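Local coordinates for single-stranded-DNA-specific exonuclease RecJ (Thermus thermophilus, PDB 2ZXR), which degrades single-stranded DNA in the 5' to 3' direction as a divalent-metal-dependent exonuclease, with no detectable activity on single-stranded RNA, at residues A[552-557]-A[575-580]; A[282-287]-A[301-306]; A[382-387]-A[412-417]. One frame throughout, in Å; residues are numbered along the deposited sequence.

Overall arrangement
From the N terminus, contact 2 comes first: residues 282-287 and 301-306 lie on two successive helices, and their packing closes a short helical hairpin. Contact 3 follows in the DHHA1 domain, where 382-387 meets helix 407-419 after an excursion that includes strands 390-393 and 397-401. Contact 1 is last, in the RecJ C-terminal domain, where the end of helix 546-554 meets the entry to strand 578-579 across strand 558-560 and helix 566-573. The three loops run in series, none enclosing or crossing another. Contacts 2 and 3 have centres about 39 Å apart, whereas contacts 1 and 2 lie about 79 Å apart, on opposite sides of the chain's centre.

Contact 1. Residues A[552-557]-A[575-580]; sequences RARLGE and AGFRLL
The backbone of A553, in the last turn of helix 546-554, passes F577 with CA atoms 5.8 Å apart, and beyond the helix G556 runs beside R578. A553 sets its methyl over one face of the F577 ring, CB lying 3.7 Å from the ring centroid and 17° off the ring normal, a CH-pi contact displaced toward CE1. R554 runs alongside F577, pointing the same way, and its CG reaches F577 CE2 at 3.6 Å from an oblique direction. V559 and A572 also touch F577, placing the ring between helix 546-554, strand 558-560 and helix 566-573. Both helices end in Schellman motifs, G556 and G576 having positive phi, and lead into adjacent parallel strands, 558-560 and the outermost, weakly bonded 578-579. With helix 566-573 these strands form a beta-alpha-beta crossover, F577 lying where its helix passes into the second strand. No direct hydrogen bond joins the two segments. Instead, one water donates to A553 O and E557 O and accepts from R578 N, the last at 2.8 Å, bridging the helix end and E557 to the backbone of R578. R578 is extended from CG to NE and runs past G556, with CD 3.7 Å from G556 O; a second water links that carbonyl to R578 NH2. E557 is gripped side-on by R552, whose NE and NH1 each meet one carboxylate oxygen, NE to OE1 at 2.7 Å; R552 NH1 also pairs with E602.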
ATOM      1  N   ARG A 552      31.129  29.923  19.282  1.00 30.50           N
ATOM      2  CA  ARG A 552      32.355  29.135  19.238  1.00 30.15           C
ATOM      3  C   ARG A 552      33.392  29.743  18.304  1.00 30.95           C
ATOM      4  O   ARG A 552      34.593  29.677  18.568  1.00 31.83           O
ATOM      5  CB  ARG A 552      32.028  27.692  18.856  1.00 28.39           C
ATOM      6  CG  ARG A 552      31.332  26.958  19.998  1.00 27.53           C
ATOM      7  CD  ARG A 552      30.601  25.658  19.580  1.00 27.65           C
ATOM      8  NE  ARG A 552      31.454  24.696  18.895  1.00 25.33           N
ATOM      9  CZ  ARG A 552      31.088  23.456  18.555  1.00 27.14           C
ATOM     10  NH1 ARG A 552      31.952  22.663  17.918  1.00 25.28           N
ATOM     11  NH2 ARG A 552      29.874  22.990  18.864  1.00 25.82           N
ATOM     12  N   ALA A 553      32.937  30.358  17.223  1.00 31.29           N
ATOM     13  CA  ALA A 553      33.855  30.967  16.285  1.00 32.34           C
ATOM     14  C   ALA A 553      34.512  32.204  16.910  1.00 33.74           C
ATOM     15  O   ALA A 553      35.654  32.512  16.624  1.00 34.17           O
ATOM     16  CB  ALA A 553      33.115  31.362  15.009  1.00 32.11           C
ATOM     17  N   ARG A 554      33.778  32.921  17.748  1.00 35.02           N
ATOM     18  CA  ARG A 554      34.331  34.107  18.372  1.00 36.21           C
ATOM     19  C   ARG A 554      35.328  33.725  19.447  1.00 36.08           C
ATOM     20  O   ARG A 554      36.229  34.499  19.767  1.00 35.79           O
ATOM     21  CB  ARG A 554      33.207  34.980  18.931  1.00 37.29           C
ATOM     22  CG  ARG A 554      32.468  35.704  17.811  1.00 39.45           C
ATOM     23  CD  ARG A 554      31.500  36.747  18.308  1.00 41.01           C
ATOM     24  NE  ARG A 554      30.348  36.143  18.953  1.00 44.09           N
ATOM     25  CZ  ARG A 554      29.106  36.192  18.471  1.00 45.20           C
ATOM     26  NH1 ARG A 554      28.858  36.824  17.328  1.00 45.37           N
ATOM     27  NH2 ARG A 554      28.114  35.609  19.137  1.00 45.17           N
ATOM     28  N   LEU A 555      35.162  32.513  19.972  1.00 35.27           N
ATOM     29  CA  LEU A 555      36.023  31.947  20.994  1.00 33.77           C
ATOM     30  C   LEU A 555      37.314  31.406  20.358  1.00 33.88           C
ATOM     31  O   LEU A 555      38.242  31.006  21.065  1.00 34.53           O
ATOM     32  CB  LEU A 555      35.271  30.824  21.730  1.00 33.66           C
ATOM     33  CG  LEU A 555      34.670  31.045  23.132  1.00 33.01           C
ATOM     34  CD1 LEU A 555      34.309  32.490  23.368  1.00 34.36           C
ATOM     35  CD2 LEU A 555      33.460  30.167  23.298  1.00 32.20           C
ATOM     36  N   GLY A 556      37.375  31.378  19.028  1.00 33.02           N
ATOM     37  CA  GLY A 556      38.580  30.900  18.368  1.00 31.65           C
ATOM     38  C   GLY A 556      38.581  29.506  17.753  1.00 31.44           C
ATOM     39  O   GLY A 556      39.629  29.025  17.335  1.00 32.38           O
ATOM     40  N   GLU A 557      37.429  28.848  17.683  1.00 30.75           N
ATOM     41  CA  GLU A 557      37.360  27.519  17.088  1.00 29.34           C
ATOM     42  C   GLU A 557      37.715  27.598  15.596  1.00 29.37           C
ATOM     43  O   GLU A 557      37.298  28.518  14.896  1.00 29.15           O
ATOM     44  CB  GLU A 557      35.949  26.929  17.267  1.00 29.46           C
ATOM     45  CG  GLU A 557      35.824  25.454  16.858  1.00 28.78           C
ATOM     46  CD  GLU A 557      34.546  24.779  17.381  1.00 29.12           C
ATOM     47  OE1 GLU A 557      34.050  25.160  18.472  1.00 28.19           O
ATOM     48  OE2 GLU A 557      34.048  23.848  16.712  1.00 27.04           O
ATOM     49  N   ALA A 575      36.621  40.280  12.446  1.00 53.06           N
ATOM     50  CA  ALA A 575      36.211  39.865  13.791  1.00 50.80           C
ATOM     51  C   ALA A 575      37.176  38.843  14.384  1.00 49.11           C
ATOM     52  O   ALA A 575      36.966  38.349  15.484  1.00 49.27           O
ATOM     53  CB  ALA A 575      34.804  39.287  13.759  1.00 50.41           C
ATOM     54  N   GLY A 576      38.221  38.512  13.638  1.00 47.56           N
ATOM     55  CA  GLY A 576      39.214  37.568  14.128  1.00 46.19           C
ATOM     56  C   GLY A 576      38.945  36.063  14.170  1.00 45.34           C
ATOM     57  O   GLY A 576      39.572  35.356  14.977  1.00 45.17           O
ATOM     58  N   PHE A 577      38.050  35.546  13.329  1.00 43.33           N
ATOM     59  CA  PHE A 577      37.788  34.103  13.346  1.00 41.67           C
ATOM     60  C   PHE A 577      39.022  33.369  12.856  1.00 41.00           C
ATOM     61  O   PHE A 577      39.779  33.888  12.032  1.00 41.73           O
ATOM     62  CB  PHE A 577      36.616  33.716  12.424  1.00 40.44           C
ATOM     63  CG  PHE A 577      35.263  34.147  12.918  1.00 38.80           C
ATOM     64  CD1 PHE A 577      34.111  33.668  12.299  1.00 38.98           C
ATOM     65  CD2 PHE A 577      35.134  35.011  14.003  1.00 39.00           C
ATOM     66  CE1 PHE A 577      32.850  34.036  12.748  1.00 38.26           C
ATOM     67  CE2 PHE A 577      33.881  35.390  14.464  1.00 38.58           C
ATOM     68  CZ  PHE A 577      32.733  34.901  13.837  1.00 39.22           C
ATOM     69  N   ARG A 578      39.221  32.159  13.366  1.00 39.63           N
ATOM     70  CA  ARG A 578      40.334  31.333  12.940  1.00 38.92           C
ATOM     71  C   ARG A 578      39.845  30.595  11.668  1.00 39.17           C
ATOM     72  O   ARG A 578      39.435  29.429  11.714  1.00 38.54           O
ATOM     73  CB  ARG A 578      40.721  30.339  14.054  1.00 37.02           C
ATOM     74  CG  ARG A 578      41.917  29.451  13.718  1.00 35.95           C
ATOM     75  CD  ARG A 578      42.210  28.365  14.786  1.00 35.63           C
ATOM     76  NE  ARG A 578      43.081  27.342  14.222  1.00 35.15           N
ATOM     77  CZ  ARG A 578      43.043  26.044  14.514  1.00 36.90           C
ATOM     78  NH1 ARG A 578      43.895  25.218  13.913  1.00 36.98           N
ATOM     79  NH2 ARG A 578      42.169  25.559  15.395  1.00 37.10           N
ATOM     80  N   LEU A 579      39.876  31.309  10.542  1.00 39.74           N
ATOM     81  CA  LEU A 579      39.447  30.782   9.240  1.00 39.59           C
ATOM     82  C   LEU A 579      40.294  29.647   8.704  1.00 39.07           C
ATOM     83  O   LEU A 579      41.525  29.726   8.695  1.00 38.52           O
ATOM     84  CB  LEU A 579      39.417  31.884   8.195  1.00 40.36           C
ATOM     85  CG  LEU A 579      38.227  32.836   8.267  1.00 41.68           C
ATOM     86  CD1 LEU A 579      36.941  32.018   8.158  1.00 42.73           C
ATOM     87  CD2 LEU A 579      38.264  33.629   9.578  1.00 43.07           C
ATOM     88  N   LEU A 580      39.614  28.601   8.239  1.00 37.35           N
ATOM     89  CA  LEU A 580      40.259  27.417   7.693  1.00 37.13           C
ATOM     90  C   LEU A 580      39.474  26.861   6.505  1.00 37.04           C
ATOM     91  O   LEU A 580      38.307  27.204   6.294  1.00 36.84           O
ATOM     92  CB  LEU A 580      40.348  26.324   8.775  1.00 36.33           C
ATOM     93  CG  LEU A 580      41.240  26.481  10.014  1.00 36.85           C
ATOM     94  CD1 LEU A 580      40.877  25.386  11.006  1.00 35.70           C
ATOM     95  CD2 LEU A 580      42.742  26.371   9.635  1.00 35.96           C
TER
HETATM   96  O   HOH W   1      37.230  31.257  15.168  1.00 27.76           O
HETATM   97  O   HOH W   2      41.251  26.475  17.580  1.00 47.89           O

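Contact 2. Residues A[282-287]-A[301-306]; sequences EKALRL and GELHRL
The segments 282-287 and 301-306, of helices 281-289 and 293-321, run roughly antiparallel, their axes 10.1 Å apart at closest approach with a signed crossing angle of -145°; the nearest CA atoms are those of A284 and L303. L303 fills the interface with both branches. Its CD2 rests on the backbone of A284, 4.0 Å from A284 CA, while its CD1 meets CD2 of L287 at 3.8 Å, the two leucine side chains slanting across each other. On the more exposed side K283 bends at chi2 and chi4 toward E302, and K283 NZ donates to E302 OE2 at 2.8 Å. The ammonium approaches this oxygen from the anti side, 28° out of the carboxylate plane. The other oxygen, E302 OE1, pairs with R305 NH1, so the carboxylate sits between two cations in a salt-bridge network; the strongest polar partner of K283 NZ is E280 OE2, which probably helps to offset the positive charges of K283 and R305. The A284 side chain lies about 8 Å from that of the manganese ligand D80. A275 of helix 261-277 touches both A284 and L303, and L86 of helix 83-98 reaches A284, so the hairpin packs against these two helices near the metal site.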
ATOM      1  N   GLU A 282     -23.765 -19.003  -4.284  1.00 29.06           N
ATOM      2  CA  GLU A 282     -24.480 -19.201  -5.552  1.00 28.86           C
ATOM      3  C   GLU A 282     -25.039 -17.874  -6.021  1.00 26.81           C
ATOM      4  O   GLU A 282     -25.041 -17.582  -7.197  1.00 26.98           O
ATOM      5  CB  GLU A 282     -25.682 -20.159  -5.409  1.00 30.88           C
ATOM      6  CG  GLU A 282     -25.585 -21.148  -4.288  1.00 37.12           C
ATOM      7  CD  GLU A 282     -25.846 -20.526  -2.904  1.00 39.49           C
ATOM      8  OE1 GLU A 282     -25.088 -20.876  -1.961  1.00 41.15           O
ATOM      9  OE2 GLU A 282     -26.808 -19.712  -2.757  1.00 40.27           O
ATOM     10  N   LYS A 283     -25.550 -17.083  -5.090  1.00 26.28           N
ATOM     11  CA  LYS A 283     -26.120 -15.785  -5.426  1.00 24.53           C
ATOM     12  C   LYS A 283     -25.102 -14.913  -6.146  1.00 23.57           C
ATOM     13  O   LYS A 283     -25.413 -14.282  -7.176  1.00 21.24           O
ATOM     14  CB  LYS A 283     -26.564 -15.061  -4.157  1.00 27.00           C
ATOM     15  CG  LYS A 283     -28.064 -15.042  -3.890  1.00 29.35           C
ATOM     16  CD  LYS A 283     -28.648 -16.406  -3.846  1.00 31.06           C
ATOM     17  CE  LYS A 283     -30.128 -16.336  -3.462  1.00 33.09           C
ATOM     18  NZ  LYS A 283     -30.331 -15.629  -2.164  1.00 32.37           N
ATOM     19  N   ALA A 284     -23.893 -14.849  -5.589  1.00 22.16           N
ATOM     20  CA  ALA A 284     -22.850 -14.023  -6.205  1.00 22.06           C
ATOM     21  C   ALA A 284     -22.451 -14.622  -7.550  1.00 21.65           C
ATOM     22  O   ALA A 284     -22.370 -13.906  -8.552  1.00 21.58           O
ATOM     23  CB  ALA A 284     -21.618 -13.909  -5.281  1.00 20.40           C
ATOM     24  N   LEU A 285     -22.213 -15.935  -7.575  1.00 20.90           N
ATOM     25  CA  LEU A 285     -21.820 -16.566  -8.818  1.00 21.31           C
ATOM     26  C   LEU A 285     -22.873 -16.295  -9.891  1.00 21.66           C
ATOM     27  O   LEU A 285     -22.539 -15.887 -11.002  1.00 20.84           O
ATOM     28  CB  LEU A 285     -21.619 -18.077  -8.648  1.00 21.19           C
ATOM     29  CG  LEU A 285     -21.203 -18.821  -9.931  1.00 21.97           C
ATOM     30  CD1 LEU A 285     -19.906 -18.242 -10.489  1.00 21.80           C
ATOM     31  CD2 LEU A 285     -21.016 -20.309  -9.629  1.00 22.16           C
ATOM     32  N   ARG A 286     -24.144 -16.489  -9.555  1.00 21.58           N
ATOM     33  CA  ARG A 286     -25.202 -16.262 -10.543  1.00 22.30           C
ATOM     34  C   ARG A 286     -25.198 -14.809 -11.045  1.00 21.96           C
ATOM     35  O   ARG A 286     -25.442 -14.550 -12.221  1.00 21.42           O
ATOM     36  CB  ARG A 286     -26.578 -16.632  -9.938  1.00 23.34           C
ATOM     37  CG  ARG A 286     -27.788 -16.483 -10.865  1.00 23.74           C
ATOM     38  CD  ARG A 286     -27.672 -17.354 -12.148  1.00 27.44           C
ATOM     39  NE  ARG A 286     -28.734 -17.005 -13.096  1.00 29.41           N
ATOM     40  CZ  ARG A 286     -28.765 -17.318 -14.395  1.00 30.74           C
ATOM     41  NH1 ARG A 286     -27.788 -18.020 -14.966  1.00 30.76           N
ATOM     42  NH2 ARG A 286     -29.771 -16.880 -15.142  1.00 30.21           N
ATOM     43  N   LEU A 287     -24.896 -13.860 -10.166  1.00 21.42           N
ATOM     44  CA  LEU A 287     -24.887 -12.483 -10.592  1.00 21.44           C
ATOM     45  C   LEU A 287     -23.862 -12.311 -11.716  1.00 20.93           C
ATOM     46  O   LEU A 287     -24.092 -11.556 -12.653  1.00 21.70           O
ATOM     47  CB  LEU A 287     -24.546 -11.550  -9.415  1.00 21.20           C
ATOM     48  CG  LEU A 287     -24.323 -10.067  -9.795  1.00 22.39           C
ATOM     49  CD1 LEU A 287     -25.653  -9.405 -10.204  1.00 20.08           C
ATOM     50  CD2 LEU A 287     -23.694  -9.320  -8.626  1.00 21.04           C
ATOM     51  N   GLY A 301     -29.480  -6.424  -5.488  1.00 25.24           N
ATOM     52  CA  GLY A 301     -30.222  -6.092  -4.278  1.00 26.03           C
ATOM     53  C   GLY A 301     -29.923  -7.120  -3.193  1.00 26.87           C
ATOM     54  O   GLY A 301     -29.705  -6.792  -2.021  1.00 26.72           O
ATOM     55  N   GLU A 302     -29.897  -8.388  -3.584  1.00 27.11           N
ATOM     56  CA  GLU A 302     -29.597  -9.459  -2.637  1.00 28.51           C
ATOM     57  C   GLU A 302     -28.165  -9.315  -2.046  1.00 26.65           C
ATOM     58  O   GLU A 302     -27.965  -9.442  -0.841  1.00 25.44           O
ATOM     59  CB  GLU A 302     -29.741 -10.811  -3.340  1.00 31.79           C
ATOM     60  CG  GLU A 302     -29.924 -11.983  -2.428  1.00 37.87           C
ATOM     61  CD  GLU A 302     -31.385 -12.182  -2.047  1.00 40.95           C
ATOM     62  OE1 GLU A 302     -32.008 -11.231  -1.513  1.00 43.05           O
ATOM     63  OE2 GLU A 302     -31.913 -13.290  -2.292  1.00 42.93           O
ATOM     64  N   LEU A 303     -27.165  -9.074  -2.886  1.00 26.04           N
ATOM     65  CA  LEU A 303     -25.806  -8.917  -2.356  1.00 25.81           C
ATOM     66  C   LEU A 303     -25.778  -7.720  -1.394  1.00 25.05           C
ATOM     67  O   LEU A 303     -25.070  -7.760  -0.390  1.00 24.60           O
ATOM     68  CB  LEU A 303     -24.759  -8.691  -3.455  1.00 25.27           C
ATOM     69  CG  LEU A 303     -24.410  -9.732  -4.526  1.00 27.58           C
ATOM     70  CD1 LEU A 303     -22.960  -9.522  -4.946  1.00 24.35           C
ATOM     71  CD2 LEU A 303     -24.607 -11.161  -4.010  1.00 26.43           C
ATOM     72  N   HIS A 304     -26.528  -6.660  -1.693  1.00 23.86           N
ATOM     73  CA  HIS A 304     -26.546  -5.505  -0.782  1.00 25.52           C
ATOM     74  C   HIS A 304     -27.074  -5.911   0.591  1.00 25.90           C
ATOM     75  O   HIS A 304     -26.559  -5.462   1.620  1.00 25.33           O
ATOM     76  CB  HIS A 304     -27.411  -4.379  -1.333  1.00 27.35           C
ATOM     77  CG  HIS A 304     -26.784  -3.656  -2.482  1.00 30.63           C
ATOM     78  ND1 HIS A 304     -27.506  -2.869  -3.359  1.00 33.54           N
ATOM     79  CD2 HIS A 304     -25.490  -3.565  -2.871  1.00 31.26           C
ATOM     80  CE1 HIS A 304     -26.676  -2.318  -4.230  1.00 33.89           C
ATOM     81  NE2 HIS A 304     -25.447  -2.724  -3.953  1.00 32.14           N
ATOM     82  N   ARG A 305     -28.082  -6.784   0.599  1.00 25.04           N
ATOM     83  CA  ARG A 305     -28.661  -7.245   1.837  1.00 25.75           C
ATOM     84  C   ARG A 305     -27.694  -8.138   2.603  1.00 24.60           C
ATOM     85  O   ARG A 305     -27.561  -8.026   3.817  1.00 24.38           O
ATOM     86  CB  ARG A 305     -29.954  -8.011   1.576  1.00 28.45           C
ATOM     87  CG  ARG A 305     -30.767  -8.171   2.849  1.00 32.46           C
ATOM     88  CD  ARG A 305     -31.649  -9.401   2.816  1.00 36.87           C
ATOM     89  NE  ARG A 305     -30.848 -10.617   2.762  1.00 38.96           N
ATOM     90  CZ  ARG A 305     -31.032 -11.574   1.868  1.00 40.05           C
ATOM     91  NH1 ARG A 305     -31.997 -11.434   0.970  1.00 40.63           N
ATOM     92  NH2 ARG A 305     -30.259 -12.657   1.869  1.00 39.88           N
ATOM     93  N   LEU A 306     -27.016  -9.034   1.896  1.00 23.24           N
ATOM     94  CA  LEU A 306     -26.069  -9.917   2.564  1.00 22.91           C
ATOM     95  C   LEU A 306     -24.909  -9.110   3.175  1.00 22.74           C
ATOM     96  O   LEU A 306     -24.457  -9.393   4.292  1.00 21.71           O
ATOM     97  CB  LEU A 306     -25.531 -10.961   1.577  1.00 21.87           C
ATOM     98  CG  LEU A 306     -26.546 -12.050   1.215  1.00 23.54           C
ATOM     99  CD1 LEU A 306     -26.187 -12.645  -0.134  1.00 22.05           C
ATOM    100  CD2 LEU A 306     -26.588 -13.138   2.336  1.00 22.25           C
TER

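Contact 3. Residues A[382-387]-A[412-417]; sequences RSAEDL and ARVEAY
Apolar packing brings the end of helix 377-383 and the 3-10 turn after it against helix 407-419, most closely at A384 and R413. The methyl of A384 presses on the aliphatic part of R413, CB to CG at 3.3 Å, and lies 4.4 Å from V414 CG1 at the margin of the same patch. One turn further along the helix, Y417 receives S383: S383 CB lies 3.7 Å from Y417 CD1, approaching the ring obliquely, while S383 OG passes 3.5 Å from Y417 CB. That hydroxyl is hydrogen-bonded back to A380 O in its own helix, and the Y417 ring also meets F421.

The polar part belongs to R413. Its CG is anti to the backbone N (chi1 -168°), and bends at chi2 and chi3 curl the chain back across A384 toward the 3-10 turn. NH1 serves two acceptors, both near the guanidinium plane. It donates to S383 O at 2.9 Å, on a lone pair in the carbonyl plane, and to the syn lone pair of D386 OD1 at 3.0 Å, with an N-H...O angle of 155°. NH2 adds a weak bond to the same D386 oxygen. The carboxylate and guanidinium planes are only 3° apart, although this salt bridge converges on OD1 rather than pairing one nitrogen with each oxygen. Over the rim of one guanidinium face lies L387, its CD2 3.9 Å from R413 NH2.

Both segments lie in the DHHA1 domain, on either side of strands 390-393 and 397-401 in the sequence. A main-chain carbonyl and a carboxylate, both close to the guanidinium plane, fix its rotation through NH1; D386 is exposed, so solvent probably keeps the charge term of the pair modest.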
ATOM      1  N   ARG A 382       1.170 -23.755  15.243  1.00 31.63           N
ATOM      2  CA  ARG A 382       2.016 -24.941  15.309  1.00 32.95           C
ATOM      3  C   ARG A 382       2.500 -25.149  16.738  1.00 32.54           C
ATOM      4  O   ARG A 382       2.503 -26.263  17.224  1.00 34.22           O
ATOM      5  CB  ARG A 382       3.214 -24.805  14.367  1.00 34.72           C
ATOM      6  CG  ARG A 382       4.166 -25.993  14.377  1.00 38.60           C
ATOM      7  CD  ARG A 382       4.823 -26.116  13.016  1.00 42.00           C
ATOM      8  NE  ARG A 382       3.772 -26.142  11.995  1.00 46.18           N
ATOM      9  CZ  ARG A 382       3.918 -25.722  10.739  1.00 46.57           C
ATOM     10  NH1 ARG A 382       5.086 -25.242  10.338  1.00 47.17           N
ATOM     11  NH2 ARG A 382       2.888 -25.772   9.890  1.00 46.64           N
ATOM     12  N   SER A 383       2.880 -24.079  17.422  1.00 32.50           N
ATOM     13  CA  SER A 383       3.361 -24.204  18.793  1.00 32.83           C
ATOM     14  C   SER A 383       2.308 -24.803  19.715  1.00 33.24           C
ATOM     15  O   SER A 383       2.642 -25.340  20.761  1.00 34.45           O
ATOM     16  CB  SER A 383       3.815 -22.840  19.351  1.00 32.89           C
ATOM     17  OG  SER A 383       2.727 -22.025  19.780  1.00 33.85           O
ATOM     18  N   ALA A 384       1.037 -24.713  19.338  1.00 33.31           N
ATOM     19  CA  ALA A 384      -0.043 -25.266  20.161  1.00 32.97           C
ATOM     20  C   ALA A 384      -0.826 -26.354  19.407  1.00 32.77           C
ATOM     21  O   ALA A 384      -1.970 -26.646  19.759  1.00 31.00           O
ATOM     22  CB  ALA A 384      -0.992 -24.141  20.554  1.00 33.85           C
ATOM     23  N   GLU A 385      -0.202 -26.969  18.400  1.00 32.63           N
ATOM     24  CA  GLU A 385      -0.896 -27.942  17.557  1.00 34.05           C
ATOM     25  C   GLU A 385      -1.521 -29.192  18.173  1.00 34.63           C
ATOM     26  O   GLU A 385      -2.522 -29.706  17.654  1.00 34.26           O
ATOM     27  CB  GLU A 385       0.001 -28.358  16.389  1.00 35.73           C
ATOM     28  CG  GLU A 385       1.151 -29.272  16.762  1.00 38.85           C
ATOM     29  CD  GLU A 385       2.071 -29.526  15.579  1.00 41.16           C
ATOM     30  OE1 GLU A 385       1.580 -29.971  14.513  1.00 41.47           O
ATOM     31  OE2 GLU A 385       3.287 -29.273  15.715  1.00 42.97           O
ATOM     32  N   ASP A 386      -0.956 -29.692  19.260  1.00 34.95           N
ATOM     33  CA  ASP A 386      -1.523 -30.885  19.886  1.00 36.23           C
ATOM     34  C   ASP A 386      -2.975 -30.624  20.325  1.00 35.47           C
ATOM     35  O   ASP A 386      -3.783 -31.554  20.428  1.00 34.99           O
ATOM     36  CB  ASP A 386      -0.690 -31.282  21.112  1.00 37.40           C
ATOM     37  CG  ASP A 386      -0.627 -30.175  22.156  1.00 40.67           C
ATOM     38  OD1 ASP A 386      -0.048 -29.099  21.878  1.00 42.65           O
ATOM     39  OD2 ASP A 386      -1.166 -30.368  23.268  1.00 44.25           O
ATOM     40  N   LEU A 387      -3.285 -29.353  20.567  1.00 34.56           N
ATOM     41  CA  LEU A 387      -4.603 -28.913  21.040  1.00 33.87           C
ATOM     42  C   LEU A 387      -5.655 -28.722  19.959  1.00 33.53           C
ATOM     43  O   LEU A 387      -6.826 -28.535  20.255  1.00 34.68           O
ATOM     44  CB  LEU A 387      -4.439 -27.578  21.767  1.00 32.68           C
ATOM     45  CG  LEU A 387      -4.229 -27.397  23.264  1.00 32.77           C
ATOM     46  CD1 LEU A 387      -3.600 -28.612  23.903  1.00 32.53           C
ATOM     47  CD2 LEU A 387      -3.403 -26.139  23.465  1.00 30.38           C
ATOM     48  N   ALA A 412      -2.892 -19.687  26.822  1.00 32.83           N
ATOM     49  CA  ALA A 412      -1.602 -19.551  27.504  1.00 33.15           C
ATOM     50  C   ALA A 412      -0.476 -19.891  26.551  1.00 32.76           C
ATOM     51  O   ALA A 412       0.564 -19.225  26.519  1.00 33.52           O
ATOM     52  CB  ALA A 412      -1.543 -20.464  28.738  1.00 32.59           C
ATOM     53  N   ARG A 413      -0.697 -20.941  25.776  1.00 32.18           N
ATOM     54  CA  ARG A 413       0.269 -21.401  24.808  1.00 32.41           C
ATOM     55  C   ARG A 413       0.605 -20.328  23.759  1.00 32.69           C
ATOM     56  O   ARG A 413       1.784 -19.987  23.550  1.00 33.13           O
ATOM     57  CB  ARG A 413      -0.284 -22.633  24.102  1.00 33.91           C
ATOM     58  CG  ARG A 413       0.735 -23.368  23.290  1.00 35.72           C
ATOM     59  CD  ARG A 413       1.636 -24.143  24.235  1.00 37.65           C
ATOM     60  NE  ARG A 413       0.915 -25.266  24.813  1.00 37.84           N
ATOM     61  CZ  ARG A 413       0.723 -26.425  24.190  1.00 38.22           C
ATOM     62  NH1 ARG A 413       1.208 -26.619  22.973  1.00 38.41           N
ATOM     63  NH2 ARG A 413       0.025 -27.387  24.780  1.00 39.91           N
ATOM     64  N   VAL A 414      -0.407 -19.785  23.087  1.00 31.06           N
ATOM     65  CA  VAL A 414      -0.083 -18.791  22.072  1.00 30.44           C
ATOM     66  C   VAL A 414       0.468 -17.524  22.689  1.00 30.92           C
ATOM     67  O   VAL A 414       1.328 -16.882  22.096  1.00 31.51           O
ATOM     68  CB  VAL A 414      -1.278 -18.486  21.117  1.00 29.52           C
ATOM     69  CG1 VAL A 414      -1.722 -19.777  20.439  1.00 28.51           C
ATOM     70  CG2 VAL A 414      -2.392 -17.826  21.828  1.00 28.08           C
ATOM     71  N   GLU A 415      -0.001 -17.169  23.880  1.00 31.82           N
ATOM     72  CA  GLU A 415       0.517 -15.979  24.553  1.00 33.46           C
ATOM     73  C   GLU A 415       2.012 -16.149  24.814  1.00 34.33           C
ATOM     74  O   GLU A 415       2.786 -15.183  24.721  1.00 34.70           O
ATOM     75  CB  GLU A 415      -0.177 -15.746  25.897  1.00 33.53           C
ATOM     76  CG  GLU A 415      -1.611 -15.288  25.818  1.00 34.65           C
ATOM     77  CD  GLU A 415      -2.240 -15.137  27.201  1.00 35.99           C
ATOM     78  OE1 GLU A 415      -1.606 -15.543  28.193  1.00 38.18           O
ATOM     79  OE2 GLU A 415      -3.366 -14.623  27.311  1.00 35.28           O
ATOM     80  N   ALA A 416       2.405 -17.379  25.145  1.00 34.69           N
ATOM     81  CA  ALA A 416       3.797 -17.697  25.435  1.00 35.43           C
ATOM     82  C   ALA A 416       4.601 -17.703  24.164  1.00 35.25           C
ATOM     83  O   ALA A 416       5.760 -17.315  24.159  1.00 35.82           O
ATOM     84  CB  ALA A 416       3.914 -19.067  26.137  1.00 36.24           C
ATOM     85  N   TYR A 417       3.997 -18.163  23.082  1.00 35.52           N
ATOM     86  CA  TYR A 417       4.693 -18.164  21.811  1.00 35.49           C
ATOM     87  C   TYR A 417       5.019 -16.704  21.441  1.00 36.20           C
ATOM     88  O   TYR A 417       6.158 -16.383  21.087  1.00 36.20           O
ATOM     89  CB  TYR A 417       3.821 -18.784  20.719  1.00 34.76           C
ATOM     90  CG  TYR A 417       4.475 -18.740  19.370  1.00 34.25           C
ATOM     91  CD1 TYR A 417       5.569 -19.556  19.079  1.00 34.17           C
ATOM     92  CD2 TYR A 417       4.060 -17.824  18.407  1.00 33.89           C
ATOM     93  CE1 TYR A 417       6.240 -19.447  17.864  1.00 32.77           C
ATOM     94  CE2 TYR A 417       4.721 -17.706  17.187  1.00 33.09           C
ATOM     95  CZ  TYR A 417       5.812 -18.510  16.926  1.00 33.21           C
ATOM     96  OH  TYR A 417       6.513 -18.338  15.756  1.00 32.31           O
TER